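Local atomic coordinates of extrinsic protein in photosystem II (Chaetoceros gracilis, PDB entry 4K7B), a protein that probably binds to the photosystem II core as an extrinsic subunit on its lumenal side, supporting photosynthetic oxygen evolution in a marine diatom. Residues 17-22 against 36-41; 11-16 against 47-52; 62-67 against 84-89. One frame throughout, in Å; residues are numbered along the deposited sequence.

Contact 1 of 3, residues 17-22 against 36-41. With SO4 (sulfate ion), chain C.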
loop_
_atom_site.group_PDB
_atom_site.type_symbol
_atom_site.label_atom_id
_atom_site.label_comp_id
_atom_site.label_asym_id
_atom_site.label_seq_id
_atom_site.Cartn_x
_atom_site.Cartn_y
_atom_site.Cartn_z
ATOM N N GLY A 17 -0.780 -5.704 -4.072
ATOM C CA GLY A 17 0.047 -4.554 -4.349
ATOM C C GLY A 17 -0.792 -3.410 -4.890
ATOM O O GLY A 17 -0.564 -2.260 -4.515
ATOM N N ASP A 18 -1.753 -3.713 -5.765
ATOM C CA ASP A 18 -2.599 -2.647 -6.310
ATOM C C ASP A 18 -3.503 -2.049 -5.228
ATOM O O ASP A 18 -3.707 -0.823 -5.205
ATOM C CB ASP A 18 -3.430 -3.117 -7.505
ATOM C CG ASP A 18 -2.594 -3.348 -8.751
ATOM O OD1 ASP A 18 -1.384 -3.008 -8.761
ATOM O OD2 ASP A 18 -3.163 -3.874 -9.733
ATOM N N ARG A 19 -4.029 -2.892 -4.336
ATOM C CA ARG A 19 -4.803 -2.346 -3.209
ATOM C C ARG A 19 -3.962 -1.382 -2.371
ATOM O O ARG A 19 -4.443 -0.328 -1.919
ATOM C CB ARG A 19 -5.385 -3.466 -2.339
ATOM C CG ARG A 19 -6.551 -4.186 -2.999
ATOM C CD ARG A 19 -7.074 -5.386 -2.205
ATOM N NE ARG A 19 -7.390 -5.061 -0.808
ATOM C CZ ARG A 19 -7.854 -5.942 0.083
ATOM N NH1 ARG A 19 -8.067 -7.204 -0.274
ATOM N NH2 ARG A 19 -8.103 -5.569 1.342
ATOM N N ILE A 20 -2.697 -1.732 -2.170
ATOM C CA ILE A 20 -1.812 -0.872 -1.395
ATOM C C ILE A 20 -1.469 0.428 -2.144
ATOM O O ILE A 20 -1.500 1.510 -1.562
ATOM C CB ILE A 20 -0.546 -1.648 -0.962
ATOM C CG1 ILE A 20 -0.955 -2.769 0.000
ATOM C CG2 ILE A 20 0.487 -0.717 -0.363
ATOM C CD1 ILE A 20 0.102 -3.853 0.156
ATOM N N ALA A 21 -1.197 0.330 -3.435
ATOM C CA ALA A 21 -0.880 1.513 -4.217
ATOM C C ALA A 21 -2.064 2.469 -4.276
ATOM O O ALA A 21 -1.880 3.688 -4.326
ATOM C CB ALA A 21 -0.453 1.109 -5.628
ATOM N N ALA A 22 -3.274 1.911 -4.273
ATOM C CA ALA A 22 -4.487 2.717 -4.366
ATOM C C ALA A 22 -4.688 3.602 -3.141
ATOM O O ALA A 22 -5.537 4.498 -3.165
ATOM C CB ALA A 22 -5.710 1.821 -4.581
ATOM N N ALA A 36 -6.068 1.405 7.477
ATOM C CA ALA A 36 -6.408 0.323 8.397
ATOM C C ALA A 36 -7.397 -0.667 7.783
ATOM O O ALA A 36 -7.377 -1.859 8.090
ATOM C CB ALA A 36 -6.960 0.895 9.689
ATOM N N GLU A 37 -8.267 -0.170 6.915
ATOM C CA GLU A 37 -9.226 -1.019 6.246
ATOM C C GLU A 37 -8.540 -1.897 5.218
ATOM O O GLU A 37 -9.110 -2.909 4.807
ATOM C CB GLU A 37 -10.340 -0.180 5.610
ATOM C CG GLU A 37 -11.281 0.400 6.645
ATOM C CD GLU A 37 -12.380 1.246 6.043
ATOM O OE1 GLU A 37 -12.168 1.817 4.952
ATOM O OE2 GLU A 37 -13.458 1.338 6.665
ATOM N N GLU A 38 -7.331 -1.518 4.786
ATOM C CA GLU A 38 -6.549 -2.445 3.924
ATOM C C GLU A 38 -5.497 -3.377 4.605
ATOM O O GLU A 38 -4.570 -3.936 3.948
ATOM C CB GLU A 38 -5.864 -1.669 2.795
ATOM C CG GLU A 38 -6.817 -0.908 1.907
ATOM C CD GLU A 38 -7.559 -1.782 0.923
ATOM O OE1 GLU A 38 -8.481 -1.258 0.277
ATOM O OE2 GLU A 38 -7.226 -2.975 0.776
ATOM N N LYS A 39 -5.641 -3.563 5.921
ATOM C CA LYS A 39 -4.727 -4.419 6.687
ATOM C C LYS A 39 -4.509 -5.766 6.006
ATOM O O LYS A 39 -3.385 -6.289 5.918
ATOM C CB LYS A 39 -5.270 -4.652 8.100
ATOM C CG LYS A 39 -4.816 -3.639 9.134
ATOM C CD LYS A 39 -5.486 -3.891 10.487
ATOM C CE LYS A 39 -5.401 -5.354 10.903
ATOM N NZ LYS A 39 -6.016 -5.584 12.253
ATOM N N ASN A 40 -5.608 -6.347 5.524
ATOM C CA ASN A 40 -5.507 -7.649 4.878
ATOM C C ASN A 40 -4.677 -7.624 3.601
ATOM O O ASN A 40 -4.030 -8.614 3.268
ATOM C CB ASN A 40 -6.882 -8.264 4.623
ATOM C CG ASN A 40 -7.566 -8.692 5.907
ATOM O OD1 ASN A 40 -6.923 -8.819 6.946
ATOM N ND2 ASN A 40 -8.869 -8.907 5.846
ATOM N N ALA A 41 -4.683 -6.495 2.893
ATOM C CA ALA A 41 -3.870 -6.372 1.688
ATOM C C ALA A 41 -2.412 -6.384 2.091
ATOM O O ALA A 41 -1.582 -6.998 1.399
ATOM C CB ALA A 41 -4.201 -5.102 0.921
HETATM S S SO4 C . -10.506 -8.242 2.485
HETATM O O1 SO4 C . -10.027 -8.718 1.181
HETATM O O2 SO4 C . -11.837 -7.655 2.342
HETATM O O3 SO4 C . -10.567 -9.386 3.398
HETATM O O4 SO4 C . -9.606 -7.224 3.035
HETATM O O HOH W 1 -7.136 -0.048 -1.701
#

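Contact 2 of 3, residues 11-16 against 47-52. With SO4 (sulfate ion), chain B.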
loop_
_atom_site.group_PDB
_atom_site.type_symbol
_atom_site.label_atom_id
_atom_site.label_comp_id
_atom_site.label_asym_id
_atom_site.label_seq_id
_atom_site.Cartn_x
_atom_site.Cartn_y
_atom_site.Cartn_z
ATOM N N ARG A 11 -0.242 -13.175 -8.563
ATOM C CA ARG A 11 -1.605 -12.837 -8.182
ATOM C C ARG A 11 -1.583 -11.978 -6.910
ATOM O O ARG A 11 -2.278 -10.959 -6.822
ATOM C CB ARG A 11 -2.398 -14.134 -7.959
ATOM C CG ARG A 11 -3.868 -14.074 -8.317
ATOM C CD ARG A 11 -4.534 -15.459 -8.252
ATOM N NE ARG A 11 -4.483 -16.191 -9.523
ATOM C CZ ARG A 11 -3.886 -17.371 -9.679
ATOM N NH1 ARG A 11 -3.291 -17.957 -8.648
ATOM N NH2 ARG A 11 -3.881 -17.967 -10.864
ATOM N N ALA A 12 -0.783 -12.394 -5.944
ATOM C CA ALA A 12 -0.695 -11.636 -4.699
ATOM C C ALA A 12 -0.060 -10.253 -4.918
ATOM O O ALA A 12 -0.570 -9.233 -4.428
ATOM C CB ALA A 12 0.068 -12.428 -3.652
ATOM N N ARG A 13 1.033 -10.214 -5.674
ATOM C CA ARG A 13 1.713 -8.953 -5.930
ATOM C C ARG A 13 0.806 -7.988 -6.686
ATOM O O ARG A 13 0.717 -6.802 -6.368
ATOM C CB ARG A 13 3.034 -9.216 -6.672
ATOM C CG ARG A 13 3.763 -7.991 -7.167
ATOM C CD ARG A 13 5.192 -8.355 -7.614
ATOM N NE ARG A 13 5.988 -8.785 -6.469
ATOM C CZ ARG A 13 6.616 -7.954 -5.645
ATOM N NH1 ARG A 13 6.563 -6.642 -5.856
ATOM N NH2 ARG A 13 7.312 -8.430 -4.615
ATOM N N GLY A 14 0.097 -8.510 -7.704
ATOM C CA GLY A 14 -0.807 -7.708 -8.500
ATOM C C GLY A 14 -1.984 -7.195 -7.689
ATOM O O GLY A 14 -2.172 -5.987 -7.542
ATOM N N LEU A 15 -2.780 -8.114 -7.152
ATOM C CA LEU A 15 -4.025 -7.718 -6.500
ATOM C C LEU A 15 -3.770 -6.921 -5.215
ATOM O O LEU A 15 -4.320 -5.808 -5.028
ATOM C CB LEU A 15 -4.890 -8.944 -6.215
ATOM C CG LEU A 15 -5.437 -9.658 -7.452
ATOM C CD1 LEU A 15 -6.127 -10.951 -7.040
ATOM C CD2 LEU A 15 -6.393 -8.733 -8.201
ATOM N N TYR A 16 -2.901 -7.450 -4.354
ATOM C CA TYR A 16 -2.715 -6.793 -3.060
ATOM C C TYR A 16 -1.791 -5.589 -3.208
ATOM O O TYR A 16 -2.006 -4.555 -2.562
ATOM C CB TYR A 16 -2.225 -7.782 -1.998
ATOM C CG TYR A 16 -3.224 -8.893 -1.819
ATOM C CD1 TYR A 16 -4.533 -8.608 -1.427
ATOM C CD2 TYR A 16 -2.887 -10.217 -2.079
ATOM C CE1 TYR A 16 -5.469 -9.608 -1.295
ATOM C CE2 TYR A 16 -3.819 -11.224 -1.952
ATOM C CZ TYR A 16 -5.105 -10.911 -1.556
ATOM O OH TYR A 16 -6.039 -11.901 -1.420
ATOM N N SER A 47 2.642 -12.202 2.671
ATOM C CA SER A 47 2.702 -13.669 2.660
ATOM C C SER A 47 2.718 -14.258 1.244
ATOM O O SER A 47 3.377 -15.267 1.001
ATOM C CB SER A 47 1.519 -14.270 3.431
ATOM O OG SER A 47 1.587 -13.974 4.816
ATOM N N GLY A 48 1.984 -13.640 0.343
ATOM C CA GLY A 48 1.837 -14.166 -1.013
ATOM C C GLY A 48 2.953 -13.795 -1.960
ATOM O O GLY A 48 3.331 -14.575 -2.839
ATOM N N ALA A 49 3.486 -12.587 -1.803
ATOM C CA ALA A 49 4.629 -12.154 -2.604
ATOM C C ALA A 49 5.920 -12.833 -2.166
ATOM O O ALA A 49 6.841 -12.993 -2.972
ATOM C CB ALA A 49 4.795 -10.632 -2.541
ATOM N N TYR A 50 5.987 -13.205 -0.888
ATOM C CA TYR A 50 7.178 -13.811 -0.312
ATOM C C TYR A 50 6.893 -15.146 0.377
ATOM O O TYR A 50 7.052 -15.264 1.595
ATOM C CB TYR A 50 7.841 -12.841 0.685
ATOM C CG TYR A 50 8.090 -11.480 0.086
ATOM C CD1 TYR A 50 8.854 -11.340 -1.069
ATOM C CD2 TYR A 50 7.536 -10.337 0.647
ATOM C CE1 TYR A 50 9.076 -10.100 -1.633
ATOM C CE2 TYR A 50 7.756 -9.092 0.087
ATOM C CZ TYR A 50 8.521 -8.982 -1.063
ATOM O OH TYR A 50 8.751 -7.749 -1.631
ATOM N N PRO A 51 6.486 -16.164 -0.400
ATOM C CA PRO A 51 6.148 -17.469 0.171
ATOM C C PRO A 51 7.338 -18.211 0.773
ATOM O O PRO A 51 7.152 -19.054 1.653
ATOM C CB PRO A 51 5.618 -18.243 -1.040
ATOM C CG PRO A 51 6.273 -17.585 -2.217
ATOM C CD PRO A 51 6.252 -16.134 -1.854
ATOM N N THR A 52 8.547 -17.906 0.316
ATOM C CA THR A 52 9.707 -18.695 0.705
ATOM C C THR A 52 10.818 -17.843 1.304
ATOM O O THR A 52 11.537 -18.294 2.195
ATOM C CB THR A 52 10.276 -19.459 -0.513
ATOM O OG1 THR A 52 9.215 -20.175 -1.154
ATOM C CG2 THR A 52 11.369 -20.439 -0.087
HETATM S S SO4 B . 9.979 -15.424 -2.552
HETATM O O1 SO4 B . 10.000 -16.869 -2.752
HETATM O O2 SO4 B . 9.011 -14.769 -3.425
HETATM O O3 SO4 B . 9.643 -15.203 -1.169
HETATM O O4 SO4 B . 11.292 -14.819 -2.778
HETATM O O HOH W 2 7.668 -11.218 -4.882
#

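Contact 3 of 3, residues 62-67 against 84-89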
loop_
_atom_site.group_PDB
_atom_site.type_symbol
_atom_site.label_atom_id
_atom_site.label_comp_id
_atom_site.label_asym_id
_atom_site.label_seq_id
_atom_site.Cartn_x
_atom_site.Cartn_y
_atom_site.Cartn_z
ATOM N N ALA A 62 8.050 -5.783 9.077
ATOM C CA ALA A 62 8.577 -4.632 9.813
ATOM C C ALA A 62 8.150 -3.275 9.218
ATOM O O ALA A 62 7.795 -2.348 9.963
ATOM C CB ALA A 62 10.101 -4.722 9.957
ATOM N N GLN A 63 8.174 -3.168 7.892
ATOM C CA GLN A 63 7.792 -1.923 7.215
ATOM C C GLN A 63 6.300 -1.642 7.386
ATOM O O GLN A 63 5.857 -0.481 7.526
ATOM C CB GLN A 63 8.178 -2.004 5.731
ATOM C CG GLN A 63 9.692 -2.050 5.523
ATOM C CD GLN A 63 10.105 -2.743 4.236
ATOM O OE1 GLN A 63 9.268 -3.142 3.426
ATOM N NE2 GLN A 63 11.411 -2.901 4.051
ATOM N N THR A 64 5.521 -2.722 7.398
ATOM C CA THR A 64 4.083 -2.612 7.655
ATOM C C THR A 64 3.832 -2.081 9.073
ATOM O O THR A 64 3.037 -1.134 9.293
ATOM C CB THR A 64 3.389 -3.972 7.464
ATOM O OG1 THR A 64 3.605 -4.421 6.110
ATOM C CG2 THR A 64 1.890 -3.866 7.726
ATOM N N ASN A 65 4.536 -2.681 10.032
ATOM C CA ASN A 65 4.438 -2.231 11.413
ATOM C C ASN A 65 4.808 -0.756 11.517
ATOM O O ASN A 65 4.191 -0.006 12.271
ATOM C CB ASN A 65 5.333 -3.050 12.337
ATOM C CG ASN A 65 4.773 -4.440 12.643
ATOM O OD1 ASN A 65 3.586 -4.699 12.504
ATOM N ND2 ASN A 65 5.649 -5.346 13.068
ATOM N N GLU A 66 5.817 -0.333 10.758
ATOM C CA GLU A 66 6.213 1.073 10.771
ATOM C C GLU A 66 5.091 1.987 10.279
ATOM O O GLU A 66 4.832 3.060 10.878
ATOM C CB GLU A 66 7.471 1.287 9.927
ATOM C CG GLU A 66 8.169 2.594 10.217
ATOM C CD GLU A 66 8.776 2.626 11.606
ATOM O OE1 GLU A 66 8.876 3.724 12.193
ATOM O OE2 GLU A 66 9.150 1.548 12.113
ATOM N N ILE A 67 4.428 1.581 9.188
ATOM C CA ILE A 67 3.253 2.334 8.739
ATOM C C ILE A 67 2.228 2.481 9.865
ATOM O O ILE A 67 1.713 3.581 10.118
ATOM C CB ILE A 67 2.583 1.681 7.518
ATOM C CG1 ILE A 67 3.517 1.747 6.318
ATOM C CG2 ILE A 67 1.240 2.356 7.204
ATOM C CD1 ILE A 67 3.050 0.884 5.174
ATOM N N ASP A 84 5.663 5.115 1.542
ATOM C CA ASP A 84 6.561 5.188 0.400
ATOM C C ASP A 84 7.731 4.214 0.568
ATOM O O ASP A 84 8.141 3.570 -0.397
ATOM C CB ASP A 84 7.095 6.610 0.208
ATOM C CG ASP A 84 6.023 7.592 -0.235
ATOM O OD1 ASP A 84 4.934 7.152 -0.676
ATOM O OD2 ASP A 84 6.277 8.815 -0.141
ATOM N N ALA A 85 8.268 4.103 1.776
ATOM C CA ALA A 85 9.383 3.180 2.006
ATOM C C ALA A 85 8.966 1.731 1.768
ATOM O O ALA A 85 9.714 0.946 1.169
ATOM C CB ALA A 85 9.946 3.350 3.413
ATOM N N TYR A 86 7.768 1.384 2.231
ATOM C CA TYR A 86 7.229 0.043 2.048
ATOM C C TYR A 86 7.040 -0.259 0.562
ATOM O O TYR A 86 7.442 -1.319 0.065
ATOM C CB TYR A 86 5.901 -0.084 2.797
ATOM C CG TYR A 86 5.156 -1.381 2.583
ATOM C CD1 TYR A 86 5.555 -2.547 3.212
ATOM C CD2 TYR A 86 4.037 -1.434 1.759
ATOM C CE1 TYR A 86 4.867 -3.733 3.032
ATOM C CE2 TYR A 86 3.345 -2.621 1.563
ATOM C CZ TYR A 86 3.766 -3.766 2.207
ATOM O OH TYR A 86 3.088 -4.945 2.038
ATOM N N MET A 87 6.425 0.672 -0.155
ATOM C CA MET A 87 6.252 0.442 -1.581
ATOM C C MET A 87 7.559 0.317 -2.338
ATOM O O MET A 87 7.714 -0.587 -3.167
ATOM C CB MET A 87 5.344 1.493 -2.192
ATOM C CG MET A 87 3.898 1.220 -1.800
ATOM S SD MET A 87 2.746 2.382 -2.492
ATOM C CE MET A 87 3.091 2.220 -4.240
ATOM N N ALA A 88 8.511 1.201 -2.046
ATOM C CA ALA A 88 9.785 1.168 -2.759
ATOM C C ALA A 88 10.539 -0.125 -2.466
ATOM O O ALA A 88 11.092 -0.750 -3.375
ATOM C CB ALA A 88 10.629 2.369 -2.387
ATOM N N ALA A 89 10.544 -0.536 -1.202
ATOM C CA ALA A 89 11.310 -1.714 -0.803
ATOM C C ALA A 89 10.722 -2.994 -1.377
ATOM O O ALA A 89 11.422 -3.991 -1.542
ATOM C CB ALA A 89 11.389 -1.806 0.719
#

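Contact 1 of 3, residues 17-22 against 36-41
Arg19, late in helix 6-21, and Glu38, at the N-cap of helix 39-49, illustrate how a single carboxylate oxygen can tie two helices together. The salt bridge is side-on: Arg19 NE lies 2.6 Å from Glu38 OE2 with an N-H...O angle of 149°, and Arg19 NH2 reaches the same OE2 at 2.8 Å. OE2 sits in the guanidinium plane, while the carboxylate is turned 69° from it; NE meets the syn lone pair of OE2, and NH2 comes from above the carboxylate plane. The bend of Glu38 at chi2 (-76°) places CD for this grip. A water adds a second link, donating to Arg19 O at 2.7 Å and, more weakly, to Glu38 OE1.

A sulfate ion, probably from the crystallisation liquor, bridges Arg19 and Asn40: Arg19 NH2 binds its O4 at 2.8 Å, Arg19 NH1 binds O1, and Asn40 ND2 binds O3 at 3.0 Å.

The apolar part centres on Ala41. Its CB packs against one face of the guanidinium, offset toward the rim, 3.6 Å from Arg19 NE, and also meets Ile20 CG1 at 4.1 Å.

Two Arg19 N-H groups converging on OE2 probably favour an ionised Glu38, while the sulfate would help balance the positive charge of Arg19 and fix the guanidinium; its presence suggests that this surface can attract anions.

Contact 2 of 3, residues 11-16 against 47-52
Ala12 and Gly48 mark a close approach of two helices through small residues, where helix 6-21 meets the last turn of helix 39-49 in the helical bundle. Their CA atoms are 5.1 Å apart. The Ala12 methyl rests directly on backbone, with CB 3.6 Å from Gly48 C, and glycine is what permits this: the place a CB would take on Gly48 is only 2.4 Å from Ala12 CB.

One residue further along each segment, the contact becomes polar. Arg13 has CG anti to the backbone N (chi1 172°), and a bend at chi3 (-66°) turns NE out of the extended line. In the one conformer described, of two deposited, Arg13 NH2 lies 3.9 Å from Ala49 CB and makes a weak hydrogen bond of 3.4 Å to Tyr50 OH, with the guanidinium and phenol planes 70° apart. A bridging water is firmer: it accepts from Arg13 NH2 at 2.8 Å and donates to Ala49 O at 2.7 Å. Ala49 CB also sits over the centre of one face of the Tyr50 ring.

The stronger polar partner of both side chains is Asn90, whose OD1 pairs with Tyr50 OH and whose backbone O accepts from Arg13 NH1. An alanine in place of Tyr50 would probably leave Asn90 OD1 without its phenol partner, take the weak bond from Arg13 NH2 and open a gap beside Ala49. Past the helix end, Thr52 N binds a sulfate oxygen, O3, at 3.3 Å.

Tyr50 packs on Lys56, Lys57 and Ala60, while Arg13 touches Phe45 and Glu91; the contact thus brings together helices 6-21, 39-49 and 54-73 and the chain just after helix 76-89.

Contact 3 of 3, residues 62-67 against 84-89
Tyr86 of helix 76-89 lies against Gln63, Thr64 and Ile67 of helix 54-73, and its side chain shows how one aromatic residue can link a helix pair to its neighbours. The first torsion places CG anti to the backbone N (chi1 174°). At the root, CB meets the tip of Ile67, with CD1 of the isoleucine 3.8 Å away; the two side chains cross at about a right angle, and the same methyl is 4.0 Å from Tyr86 CG. Next, Tyr86 CD1 is 3.7 Å from Gln63 CB, which lies in the ring plane, at the edge. Further out, Tyr86 CE1 comes within 3.4 Å of Thr64 OG1, the two side chains running side by side in the same direction. The ring ends at helix 39-49, where it meets the ring of Phe42 and its hydroxyl hydrogen-bonds to Asn46 OD1. The ND2 of the same asparagine bonds to Thr64 OG1, which also pairs with Ala60 O, so hydroxyls from both helices share the Asn46 amide.

Gln63 extends beyond CG toward the end of helix 76-89. Its amide, turned 79° from the phenol ring, touches the Ala89 methyl, with NE2 3.5 Å from Ala89 CB, and its OE1 accepts from Asn90 ND2.

The axes of the two short segments, 62-67 and 84-89, come within 9.3 Å, at 160° between their directions. Joined by a short turn, the helices form an antiparallel helical hairpin, the second half of an up-and-down four-helix bundle, consistent with the PsbQ-like clan to which Psb31 belongs.

In the fold
Contacts 1 and 2 are successive levels of one interface between helix 6-21 and helix 39-49: their centres are about 12 Å apart, and they touch where Tyr16 CB meets Ala41 O at 3.5 Å. Contact 1 is nested within the loop closed by contact 2. Contact 3 joins the other two long helices; its centre is also about 12 Å from that of contact 1, which it meets through Ile20 CD1 and Tyr86 OH, 3.7 Å apart. Contacts 2 and 3 do not touch, yet Asn90 bonds to both. The sulfates, probably from the crystallisation liquor, are not evidence of a functional site. All three contacts lie within the Psb31 family region of this fragment of a longer protein.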